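Long-range contact in ATP-dependent DNA helicase PIF1 (Candida albicans, PDB 7OTJ), which couples ATP hydrolysis to 5'-3' unwinding of DNA, probably including G-quadruplexes, and probably helps maintain the nuclear and mitochondrial genomes: residues P233-N247 with L446-L460. Numbering follows the deposited sequence.
Sequences PSELYATRYEVDMAN and LAWSLSIHKSQGQTL. With K (potassium ion), chain I; ALF (tetrafluoroaluminate ion), chain F; nucleotides of chain C.
Leu236 of strand 234-237 fills the apolar centre: its CD1 meets CD1 of Leu460 tip to tip at 4.1 Å, its CD2 lies against CB of Leu450 and CB of Ser455, and its CB rests on CG1 of Ile452. The setting is the parallel sheet of the second RecA-like domain of this superfamily 1 helicase, where 449-451 is an outermost strand beside 234-237. On the sheet face bearing Glu235 and Ser449, helix 240-247 runs antiparallel to strand 449-451. Its Val243 and Ala246 close over Ser449, whose OG, anti to its own backbone N (chi1 179°), points at the edge of the Tyr237 ring and gives a weak bond to Glu235 O. Four backbone bonds join the strands in parallel register: Glu235 N to Trp448 O, Leu450 N to Glu235 O (2.8 Å), Tyr237 N to Leu450 O, and Ile452 N to Tyr237 O (2.8 Å). The last carries the pairing into helix 452-455. On the other side of strand 234-237, strand 463-466 continues the sheet.

Each strand leads into a helix N-cap at the DNA backbone, Ser451 directly and Thr239 by way of Ala238. Thr239 and Glu242 form a capping box, in which Thr239 OG1 accepts only weakly from Glu242 N; Glu242 OE1 takes Thr239 N nearly along its C-O axis and Thr239 OG1 from above the carboxylate plane, while both carboxylate oxygens bind potassium. Arg240 holds the phosphate of DT2 of DNA chain C through its backbone N on OP1 and through NH2, with OP2 in the guanidinium plane. One face of the His453 ring meets the sugar of the same nucleotide, C2' standing 3.7 Å above the ring plane over its centre. Ser451 OG, turned between its backbone N and carbonyl carbon (chi1 69°), accepts from Lys454 N at 3.2 Å and donates to OP1 of DT3 of DNA chain C at 2.7 Å.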
# COMPACT_ATOMS: atom_id res chain seq x y z
N PRO A 233 -1.02 17.88 9.05
CA PRO A 233 0.05 16.88 9.06
C PRO A 233 -0.50 15.47 9.24
O PRO A 233 -1.44 15.24 10.01
CB PRO A 233 0.91 17.30 10.26
CG PRO A 233 -0.04 18.01 11.17
CD PRO A 233 -1.07 18.67 10.29
N SER A 234 0.08 14.52 8.50
CA SER A 234 -0.32 13.13 8.62
C SER A 234 0.18 12.55 9.94
O SER A 234 1.25 12.91 10.43
CB SER A 234 0.23 12.30 7.46
OG SER A 234 -0.12 12.86 6.20
N GLU A 235 -0.61 11.65 10.51
CA GLU A 235 -0.27 11.00 11.77
C GLU A 235 -0.03 9.51 11.53
O GLU A 235 -0.91 8.82 11.01
CB GLU A 235 -1.38 11.22 12.80
CG GLU A 235 -1.71 12.70 13.07
CD GLU A 235 -2.63 12.91 14.26
OE1 GLU A 235 -3.31 13.95 14.32
OE2 GLU A 235 -2.67 12.03 15.15
N LEU A 236 1.14 9.03 11.92
CA LEU A 236 1.50 7.62 11.78
C LEU A 236 1.52 6.95 13.14
O LEU A 236 2.11 7.48 14.09
CB LEU A 236 2.87 7.47 11.11
CG LEU A 236 3.03 8.03 9.70
CD1 LEU A 236 4.40 7.66 9.14
CD2 LEU A 236 1.92 7.51 8.80
N TYR A 237 0.92 5.77 13.23
CA TYR A 237 0.90 4.98 14.45
C TYR A 237 1.17 3.52 14.12
O TYR A 237 1.04 3.09 12.97
CB TYR A 237 -0.43 5.10 15.19
CG TYR A 237 -0.80 6.51 15.58
CD1 TYR A 237 -1.52 7.31 14.71
CD2 TYR A 237 -0.44 7.04 16.81
CE1 TYR A 237 -1.86 8.60 15.05
CE2 TYR A 237 -0.78 8.32 17.16
CZ TYR A 237 -1.49 9.10 16.27
OH TYR A 237 -1.83 10.39 16.60
N ALA A 238 1.54 2.76 15.14
CA ALA A 238 1.83 1.35 14.93
C ALA A 238 0.57 0.51 14.84
O ALA A 238 0.53 -0.47 14.08
CB ALA A 238 2.72 0.82 16.06
N THR A 239 -0.47 0.86 15.59
CA THR A 239 -1.66 0.03 15.69
C THR A 239 -2.87 0.76 15.11
O THR A 239 -2.90 1.98 14.96
CB THR A 239 -1.95 -0.33 17.15
OG1 THR A 239 -2.31 0.85 17.87
CG2 THR A 239 -0.72 -0.96 17.79
N ARG A 240 -3.93 -0.02 14.90
CA ARG A 240 -5.14 0.54 14.31
C ARG A 240 -5.97 1.27 15.35
O ARG A 240 -6.57 2.31 15.04
CB ARG A 240 -5.96 -0.56 13.65
CG ARG A 240 -5.49 -0.85 12.23
CD ARG A 240 -6.27 -1.98 11.59
NE ARG A 240 -6.05 -3.24 12.27
CZ ARG A 240 -6.62 -4.39 11.92
NH1 ARG A 240 -7.41 -4.47 10.87
NH2 ARG A 240 -6.39 -5.48 12.65
N TYR A 241 -6.05 0.72 16.57
CA TYR A 241 -6.65 1.43 17.69
C TYR A 241 -6.22 2.90 17.73
O TYR A 241 -7.07 3.80 17.76
CB TYR A 241 -6.28 0.73 19.00
CG TYR A 241 -7.01 1.28 20.22
CD1 TYR A 241 -8.34 0.96 20.46
CD2 TYR A 241 -6.36 2.09 21.13
CE1 TYR A 241 -9.01 1.45 21.57
CE2 TYR A 241 -7.02 2.59 22.25
CZ TYR A 241 -8.34 2.27 22.46
OH TYR A 241 -8.99 2.76 23.57
N GLU A 242 -4.91 3.16 17.71
CA GLU A 242 -4.42 4.53 17.67
C GLU A 242 -4.94 5.26 16.44
O GLU A 242 -5.42 6.40 16.53
CB GLU A 242 -2.89 4.55 17.68
CG GLU A 242 -2.25 3.98 18.92
CD GLU A 242 -0.80 3.60 18.69
OE1 GLU A 242 -0.54 2.75 17.81
OE2 GLU A 242 0.08 4.16 19.37
N VAL A 243 -4.85 4.62 15.27
CA VAL A 243 -5.28 5.26 14.03
C VAL A 243 -6.75 5.63 14.11
O VAL A 243 -7.14 6.75 13.78
CB VAL A 243 -4.98 4.35 12.82
CG1 VAL A 243 -5.63 4.90 11.57
CG2 VAL A 243 -3.49 4.23 12.62
N ASP A 244 -7.58 4.70 14.60
CA ASP A 244 -9.00 4.98 14.73
C ASP A 244 -9.26 6.03 15.81
O ASP A 244 -10.15 6.88 15.65
CB ASP A 244 -9.76 3.69 15.04
CG ASP A 244 -9.84 2.77 13.85
OD1 ASP A 244 -9.47 3.23 12.74
OD2 ASP A 244 -10.26 1.61 14.00
N MET A 245 -8.51 5.98 16.91
CA MET A 245 -8.68 6.99 17.95
C MET A 245 -8.20 8.36 17.48
O MET A 245 -8.88 9.37 17.71
CB MET A 245 -7.95 6.56 19.22
CG MET A 245 -8.64 5.43 19.96
SD MET A 245 -10.32 5.87 20.46
CE MET A 245 -9.99 7.27 21.52
N ALA A 246 -7.04 8.41 16.82
CA ALA A 246 -6.55 9.67 16.28
C ALA A 246 -7.53 10.28 15.28
O ALA A 246 -7.76 11.49 15.28
CB ALA A 246 -5.18 9.47 15.63
N ASN A 247 -8.13 9.45 14.42
CA ASN A 247 -9.17 9.96 13.53
C ASN A 247 -10.37 10.46 14.33
O ASN A 247 -10.96 11.48 14.00
CB ASN A 247 -9.61 8.89 12.54
CG ASN A 247 -8.52 8.54 11.54
OD1 ASN A 247 -7.79 9.40 11.05
ND2 ASN A 247 -8.40 7.25 11.23
N LEU A 446 -12.04 8.42 6.95
CA LEU A 446 -11.39 9.57 7.57
C LEU A 446 -9.89 9.36 7.50
O LEU A 446 -9.36 8.43 8.13
CB LEU A 446 -11.83 9.75 9.03
CG LEU A 446 -13.27 10.17 9.33
CD1 LEU A 446 -13.53 10.10 10.83
CD2 LEU A 446 -13.53 11.57 8.81
N ALA A 447 -9.19 10.19 6.72
CA ALA A 447 -7.81 9.84 6.42
C ALA A 447 -6.86 10.24 7.54
O ALA A 447 -6.29 9.37 8.20
CB ALA A 447 -7.38 10.50 5.10
N TRP A 448 -6.75 11.54 7.84
CA TRP A 448 -6.06 12.05 9.02
C TRP A 448 -4.87 11.22 9.49
O TRP A 448 -3.71 11.65 9.40
CB TRP A 448 -7.06 12.22 10.16
CG TRP A 448 -7.59 13.62 10.30
CD1 TRP A 448 -6.90 14.78 10.15
CD2 TRP A 448 -8.94 14.00 10.59
NE1 TRP A 448 -7.72 15.86 10.35
CE2 TRP A 448 -8.99 15.41 10.62
CE3 TRP A 448 -10.12 13.28 10.84
CZ2 TRP A 448 -10.16 16.11 10.88
CZ3 TRP A 448 -11.28 13.99 11.10
CH2 TRP A 448 -11.29 15.39 11.11
N SER A 449 -5.14 10.01 9.97
CA SER A 449 -4.15 9.11 10.55
C SER A 449 -3.97 7.87 9.66
O SER A 449 -4.80 7.54 8.82
CB SER A 449 -4.56 8.70 11.97
OG SER A 449 -3.63 7.81 12.55
N LEU A 450 -2.89 7.13 9.90
CA LEU A 450 -2.57 6.02 9.02
C LEU A 450 -1.59 5.10 9.71
O LEU A 450 -0.72 5.56 10.46
CB LEU A 450 -1.98 6.53 7.69
CG LEU A 450 -1.63 5.50 6.61
CD1 LEU A 450 -2.90 4.88 6.03
CD2 LEU A 450 -0.79 6.15 5.53
N SER A 451 -1.74 3.79 9.49
CA SER A 451 -0.82 2.84 10.09
C SER A 451 0.54 2.94 9.42
O SER A 451 0.66 3.24 8.23
CB SER A 451 -1.36 1.41 9.98
OG SER A 451 -1.37 0.94 8.64
N ILE A 452 1.60 2.70 10.21
CA ILE A 452 2.95 2.70 9.66
C ILE A 452 3.05 1.68 8.54
O ILE A 452 3.73 1.91 7.53
CB ILE A 452 3.98 2.45 10.77
CG1 ILE A 452 3.98 3.62 11.76
CG2 ILE A 452 5.37 2.26 10.17
CD1 ILE A 452 4.83 3.40 12.98
N HIS A 453 2.37 0.53 8.69
CA HIS A 453 2.40 -0.49 7.65
C HIS A 453 1.92 0.07 6.32
O HIS A 453 2.60 -0.05 5.30
CB HIS A 453 1.54 -1.69 8.08
CG HIS A 453 2.30 -2.74 8.82
ND1 HIS A 453 2.63 -2.61 10.16
CD2 HIS A 453 2.80 -3.93 8.42
CE1 HIS A 453 3.30 -3.69 10.54
NE2 HIS A 453 3.41 -4.50 9.50
N LYS A 454 0.77 0.75 6.33
CA LYS A 454 0.21 1.28 5.10
C LYS A 454 0.93 2.53 4.62
O LYS A 454 0.77 2.92 3.46
CB LYS A 454 -1.29 1.57 5.27
CG LYS A 454 -2.17 0.31 5.38
CD LYS A 454 -3.65 0.64 5.58
CE LYS A 454 -4.17 1.63 4.53
NZ LYS A 454 -5.57 2.10 4.78
N SER A 455 1.73 3.17 5.48
CA SER A 455 2.54 4.28 5.00
C SER A 455 3.74 3.83 4.18
O SER A 455 4.26 4.62 3.39
CB SER A 455 3.06 5.12 6.18
OG SER A 455 4.04 4.41 6.92
N GLN A 456 4.17 2.58 4.34
CA GLN A 456 5.38 2.13 3.66
C GLN A 456 5.22 2.27 2.15
O GLN A 456 4.34 1.65 1.54
CB GLN A 456 5.71 0.69 4.04
CG GLN A 456 7.03 0.21 3.45
CD GLN A 456 7.49 -1.11 4.03
OE1 GLN A 456 7.46 -1.32 5.24
NE2 GLN A 456 7.93 -2.02 3.16
N GLY A 457 6.06 3.12 1.55
CA GLY A 457 5.99 3.48 0.16
C GLY A 457 5.58 4.92 -0.08
O GLY A 457 5.83 5.46 -1.17
N GLN A 458 4.96 5.56 0.91
CA GLN A 458 4.48 6.92 0.75
C GLN A 458 5.57 7.92 1.09
O GLN A 458 6.50 7.64 1.86
CB GLN A 458 3.25 7.16 1.63
CG GLN A 458 2.05 6.29 1.28
CD GLN A 458 1.53 6.53 -0.13
OE1 GLN A 458 1.49 7.67 -0.60
NE2 GLN A 458 1.14 5.45 -0.81
N THR A 459 5.45 9.11 0.50
CA THR A 459 6.27 10.26 0.84
C THR A 459 5.36 11.31 1.48
O THR A 459 4.31 11.64 0.92
CB THR A 459 6.96 10.83 -0.40
OG1 THR A 459 7.93 9.89 -0.88
CG2 THR A 459 7.65 12.14 -0.07
N LEU A 460 5.75 11.81 2.65
CA LEU A 460 4.94 12.74 3.42
C LEU A 460 5.74 14.00 3.71
O LEU A 460 6.79 13.94 4.35
CB LEU A 460 4.47 12.09 4.72
CG LEU A 460 3.79 10.73 4.56
CD1 LEU A 460 3.62 10.03 5.89
CD2 LEU A 460 2.44 10.91 3.89
K K I . 2.44 3.59 17.86
AL ALF F . 10.20 3.54 0.09
F1 ALF F . 9.35 2.45 -1.03
F2 ALF F . 11.05 4.65 1.20
F3 ALF F . 11.62 2.47 -0.02
F4 ALF F . 8.82 4.67 0.14
P DT C 2 -3.08 -4.21 14.83
OP1 DT C 2 -3.20 -2.92 15.53
OP2 DT C 2 -4.22 -5.16 14.80
O5' DT C 2 -2.62 -3.90 13.33
C5' DT C 2 -1.64 -2.90 13.07
C4' DT C 2 -0.67 -3.34 11.99
O4' DT C 2 0.20 -4.35 12.52
C3' DT C 2 -1.33 -3.92 10.75
O3' DT C 2 -1.43 -2.92 9.76
C2' DT C 2 -0.39 -5.05 10.31
C1' DT C 2 0.41 -5.39 11.57
N1 DT C 2 0.04 -6.69 12.20
C2 DT C 2 1.04 -7.57 12.57
O2 DT C 2 2.22 -7.35 12.37
N3 DT C 2 0.60 -8.72 13.16
C4 DT C 2 -0.71 -9.08 13.43
O4 DT C 2 -1.00 -10.14 13.96
C5 DT C 2 -1.70 -8.11 13.03
C7 DT C 2 -3.16 -8.38 13.28
C6 DT C 2 -1.29 -6.97 12.45
P DT C 3 -2.77 -2.78 8.88
OP1 DT C 3 -2.84 -1.37 8.41
OP2 DT C 3 -3.88 -3.34 9.68
O5' DT C 3 -2.51 -3.75 7.63
C5' DT C 3 -1.40 -3.51 6.78
C4' DT C 3 -1.08 -4.72 5.90
O4' DT C 3 -0.67 -5.83 6.72
C3' DT C 3 -2.23 -5.24 5.07
O3' DT C 3 -2.28 -4.55 3.83
C2' DT C 3 -1.86 -6.72 4.87
C1' DT C 3 -1.07 -7.05 6.13
N1 DT C 3 -1.84 -7.82 7.14
C2 DT C 3 -1.78 -9.19 7.14
O2 DT C 3 -1.13 -9.82 6.33
N3 DT C 3 -2.51 -9.79 8.13
C4 DT C 3 -3.28 -9.17 9.11
O4 DT C 3 -3.91 -9.80 9.96
C5 DT C 3 -3.29 -7.73 9.05
C7 DT C 3 -4.09 -6.94 10.05
C6 DT C 3 -2.58 -7.13 8.09
O HOH W 1 9.18 2.02 1.68